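Local coordinates for protein 1-phosphatidylinositol 4,5-bisphosphate phosphodiesterase (Drosophila melanogaster, PDB 6IRB) that belongs to the phospholipase C-beta family, the modelled part being a long, mostly helical region that folds back as an antiparallel coiled-coil-like hairpin, at residues Asp130-Met141 and Asn171-Ile182. The protein carries 2 engineered substitutions. Residues are numbered along the deposited sequence; the frame is centred on the assembly and turned at random.
Sequences DIKDLNAKQAKM and NVKRFMEEKKQI
Gln138 NE2 bridges two acceptors on the facing helix: it donates to Glu178 OE1 at 2.7 Å and to the backbone oxygen of Phe175 at 3.0 Å. The carboxylate takes the first bond on its anti lone pair, and amide and carboxylate lie nearly coplanar, 21° apart. Phe175 O receives the second on a lone pair while still accepting the helical bond from Lys179 N, so two donors grip one carbonyl, and the two hydrogen bonds from NE2 together fix the rotation of this buried amide. CG anti to the carbonyl carbon (chi1 -67°) and an extended chain beyond it carry the Gln138 amide along to Glu178 and Phe175 O. Gln138 CB lies over the Phe175 ring, 4.1 Å from the centroid, in a CH-pi contact. The opposite ring face rests on the backbone of Asn171, and Met141 CE, of a selenomethionine, meets the ring edge near CE1. The selenium lies over one face of the Arg174 guanidinium.

Glu178 OE2 serves a charge network: Arg174 NE pairs with it at 3.3 Å from its own helix, while Lys137 NZ reaches across in a long salt bridge of 3.7 Å. Lys137 and Arg174 thus share one carboxylate, which probably balances both charges. Lys179, bent at its second torsion, crosses Asn135 at about a right angle and gives NZ to a lone pair of Asn135 OD1. Leu134 CD2 against Ile182 CD1, 4.3 Å away, supplies an apolar contact, and Ile182 CD1 also touches Asp130 CB. The pairing continues beyond these residues, where Asp130 and Ile131 touch Gln186. Antiparallel at 168°, with axes 11.1 Å apart, the segments join helix 18-150 to the returning helix 157-210 as a long helical hairpin, with a markedly polar interface, in an antiparallel coiled-coil-like arm.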
# COMPACT_ATOMS: atom_id res chain seq x y z
N ASP A 130 2.86 -47.56 28.71
CA ASP A 130 2.09 -48.00 29.86
C ASP A 130 1.79 -49.49 29.79
O ASP A 130 1.97 -50.22 30.77
CB ASP A 130 0.80 -47.19 29.94
CG ASP A 130 1.08 -45.73 30.26
OD1 ASP A 130 2.09 -45.47 30.95
OD2 ASP A 130 0.29 -44.86 29.82
N ILE A 131 1.33 -49.96 28.62
CA ILE A 131 0.97 -51.36 28.49
C ILE A 131 2.19 -52.27 28.58
O ILE A 131 2.14 -53.29 29.28
CB ILE A 131 0.22 -51.58 27.16
CG1 ILE A 131 -0.85 -50.49 26.99
CG2 ILE A 131 -0.32 -52.99 27.08
CD1 ILE A 131 -1.90 -50.78 25.93
N LYS A 132 3.30 -51.92 27.93
CA LYS A 132 4.51 -52.70 28.13
C LYS A 132 4.86 -52.71 29.61
O LYS A 132 5.06 -53.78 30.21
CB LYS A 132 5.68 -52.18 27.31
CG LYS A 132 6.84 -53.18 27.38
CD LYS A 132 7.94 -52.77 28.34
CE LYS A 132 8.76 -54.00 28.71
NZ LYS A 132 9.75 -53.73 29.79
N ASP A 133 5.11 -51.53 30.17
CA ASP A 133 5.34 -51.34 31.60
C ASP A 133 4.44 -52.25 32.44
O ASP A 133 4.91 -53.04 33.26
CB ASP A 133 5.10 -49.87 31.96
CG ASP A 133 6.18 -48.96 31.43
OD1 ASP A 133 7.08 -49.46 30.71
OD2 ASP A 133 6.12 -47.74 31.70
N LEU A 134 3.13 -52.07 32.29
CA LEU A 134 2.17 -52.96 32.94
C LEU A 134 2.52 -54.43 32.72
O LEU A 134 2.58 -55.21 33.67
CB LEU A 134 0.76 -52.66 32.45
CG LEU A 134 -0.21 -53.40 33.37
CD1 LEU A 134 -0.08 -52.87 34.80
CD2 LEU A 134 -1.64 -53.30 32.86
N ASN A 135 2.70 -54.82 31.45
CA ASN A 135 3.07 -56.19 31.12
C ASN A 135 4.21 -56.67 31.99
O ASN A 135 4.14 -57.75 32.61
CB ASN A 135 3.47 -56.30 29.64
CG ASN A 135 2.28 -56.41 28.71
OD1 ASN A 135 1.13 -56.33 29.14
ND2 ASN A 135 2.56 -56.57 27.42
N ALA A 136 5.30 -55.90 32.03
CA ALA A 136 6.42 -56.20 32.91
C ALA A 136 5.96 -56.44 34.34
O ALA A 136 6.15 -57.53 34.90
CB ALA A 136 7.44 -55.06 32.85
N LYS A 137 5.31 -55.44 34.95
CA LYS A 137 4.84 -55.59 36.33
C LYS A 137 4.06 -56.88 36.49
O LYS A 137 4.29 -57.66 37.43
CB LYS A 137 4.00 -54.38 36.76
CG LYS A 137 3.55 -54.44 38.22
CD LYS A 137 3.00 -53.10 38.71
CE LYS A 137 2.05 -53.28 39.90
NZ LYS A 137 0.92 -54.24 39.65
N GLN A 138 3.13 -57.14 35.56
CA GLN A 138 2.37 -58.38 35.62
C GLN A 138 3.31 -59.57 35.55
O GLN A 138 3.23 -60.50 36.36
CB GLN A 138 1.34 -58.43 34.49
CG GLN A 138 0.22 -57.40 34.62
CD GLN A 138 -0.96 -57.67 33.70
OE1 GLN A 138 -0.84 -58.38 32.70
NE2 GLN A 138 -2.11 -57.13 34.05
N ALA A 139 4.25 -59.53 34.61
CA ALA A 139 5.20 -60.62 34.51
C ALA A 139 5.99 -60.78 35.81
O ALA A 139 6.14 -61.90 36.31
CB ALA A 139 6.14 -60.39 33.33
N LYS A 140 6.46 -59.67 36.39
CA LYS A 140 7.33 -59.78 37.56
C LYS A 140 6.63 -60.46 38.72
O LYS A 140 7.22 -61.31 39.40
CB LYS A 140 7.85 -58.42 38.01
CG LYS A 140 8.61 -58.53 39.32
CD LYS A 140 10.11 -58.61 39.07
CE LYS A 140 10.83 -59.24 40.25
NZ LYS A 140 12.30 -59.35 39.99
N MSE A 141 5.38 -60.09 38.97
CA MSE A 141 4.64 -60.81 39.96
C MSE A 141 4.58 -62.29 39.66
O MSE A 141 4.70 -63.10 40.58
CB MSE A 141 3.26 -60.23 40.13
CG MSE A 141 2.66 -60.72 41.41
SE MSE A 141 0.89 -60.04 41.63
CE MSE A 141 0.65 -59.27 39.86
N ASN A 171 -4.42 -64.69 39.77
CA ASN A 171 -3.63 -63.60 39.20
C ASN A 171 -4.00 -63.33 37.75
O ASN A 171 -3.97 -62.18 37.30
CB ASN A 171 -2.15 -63.90 39.38
CG ASN A 171 -1.71 -63.70 40.81
OD1 ASN A 171 -0.55 -63.90 41.15
ND2 ASN A 171 -2.64 -63.25 41.65
N VAL A 172 -4.32 -64.38 36.99
CA VAL A 172 -4.77 -64.17 35.61
C VAL A 172 -6.04 -63.33 35.60
O VAL A 172 -6.18 -62.41 34.78
CB VAL A 172 -4.94 -65.51 34.89
CG1 VAL A 172 -5.75 -65.35 33.61
CG2 VAL A 172 -3.56 -66.09 34.57
N LYS A 173 -6.99 -63.63 36.50
CA LYS A 173 -8.14 -62.75 36.69
C LYS A 173 -7.69 -61.32 36.91
O LYS A 173 -8.13 -60.39 36.23
CB LYS A 173 -8.99 -63.20 37.89
CG LYS A 173 -10.20 -64.08 37.58
CD LYS A 173 -11.06 -64.23 38.85
CE LYS A 173 -12.01 -65.43 38.80
NZ LYS A 173 -13.32 -65.04 38.21
N ARG A 174 -6.77 -61.12 37.86
CA ARG A 174 -6.29 -59.79 38.19
C ARG A 174 -5.60 -59.17 36.97
O ARG A 174 -5.79 -57.99 36.67
CB ARG A 174 -5.38 -59.86 39.42
CG ARG A 174 -4.57 -58.63 39.78
CD ARG A 174 -3.33 -59.03 40.59
NE ARG A 174 -2.38 -57.93 40.79
CZ ARG A 174 -2.34 -57.17 41.89
NH1 ARG A 174 -3.19 -57.39 42.88
NH2 ARG A 174 -1.44 -56.19 41.99
N PHE A 175 -4.77 -59.97 36.27
CA PHE A 175 -4.10 -59.48 35.07
C PHE A 175 -5.09 -59.00 34.03
O PHE A 175 -4.85 -57.99 33.36
CB PHE A 175 -3.26 -60.59 34.45
CG PHE A 175 -2.09 -61.02 35.28
CD1 PHE A 175 -1.73 -60.34 36.43
CD2 PHE A 175 -1.33 -62.12 34.90
CE1 PHE A 175 -0.65 -60.75 37.18
CE2 PHE A 175 -0.24 -62.53 35.65
CZ PHE A 175 0.10 -61.84 36.79
N MSE A 176 -6.19 -59.70 33.89
CA MSE A 176 -7.21 -59.32 32.93
C MSE A 176 -7.98 -58.09 33.36
O MSE A 176 -8.29 -57.24 32.53
CB MSE A 176 -8.12 -60.50 32.66
CG MSE A 176 -7.47 -61.43 31.66
SE MSE A 176 -8.00 -63.29 31.81
CE MSE A 176 -8.96 -63.49 30.12
N GLU A 177 -8.35 -58.00 34.64
CA GLU A 177 -9.04 -56.80 35.11
C GLU A 177 -8.14 -55.58 34.97
O GLU A 177 -8.57 -54.52 34.50
CB GLU A 177 -9.51 -56.98 36.55
CG GLU A 177 -10.36 -58.23 36.80
CD GLU A 177 -11.33 -58.56 35.66
OE1 GLU A 177 -12.53 -58.22 35.76
OE2 GLU A 177 -10.89 -59.21 34.68
N GLU A 178 -6.88 -55.71 35.40
CA GLU A 178 -5.89 -54.66 35.16
C GLU A 178 -5.88 -54.22 33.70
O GLU A 178 -5.86 -53.02 33.40
CB GLU A 178 -4.50 -55.14 35.58
CG GLU A 178 -4.19 -54.97 37.06
CD GLU A 178 -2.85 -55.60 37.48
OE1 GLU A 178 -2.20 -56.23 36.62
OE2 GLU A 178 -2.44 -55.42 38.65
N LYS A 179 -5.90 -55.18 32.78
CA LYS A 179 -5.90 -54.86 31.35
C LYS A 179 -7.15 -54.12 30.93
O LYS A 179 -7.08 -53.15 30.17
CB LYS A 179 -5.75 -56.15 30.54
CG LYS A 179 -4.35 -56.68 30.51
CD LYS A 179 -3.57 -56.10 29.34
CE LYS A 179 -2.07 -56.28 29.55
NZ LYS A 179 -1.33 -56.38 28.26
N LYS A 180 -8.32 -54.56 31.43
CA LYS A 180 -9.57 -53.87 31.15
C LYS A 180 -9.49 -52.41 31.58
O LYS A 180 -9.89 -51.51 30.82
CB LYS A 180 -10.72 -54.58 31.87
CG LYS A 180 -11.85 -53.67 32.33
CD LYS A 180 -13.15 -54.45 32.61
CE LYS A 180 -13.21 -55.00 34.04
NZ LYS A 180 -14.56 -54.79 34.67
N GLN A 181 -9.00 -52.15 32.79
CA GLN A 181 -8.91 -50.77 33.26
C GLN A 181 -8.01 -49.92 32.37
O GLN A 181 -8.40 -48.82 31.96
CB GLN A 181 -8.45 -50.74 34.71
CG GLN A 181 -9.62 -50.63 35.67
CD GLN A 181 -9.22 -50.82 37.11
OE1 GLN A 181 -8.09 -51.21 37.41
NE2 GLN A 181 -10.16 -50.57 38.03
N ILE A 182 -6.79 -50.38 32.08
CA ILE A 182 -5.90 -49.56 31.26
C ILE A 182 -6.47 -49.38 29.87
O ILE A 182 -6.27 -48.33 29.24
CB ILE A 182 -4.48 -50.15 31.20
CG1 ILE A 182 -3.49 -49.02 30.92
CG2 ILE A 182 -4.33 -51.20 30.10
CD1 ILE A 182 -2.12 -49.21 31.57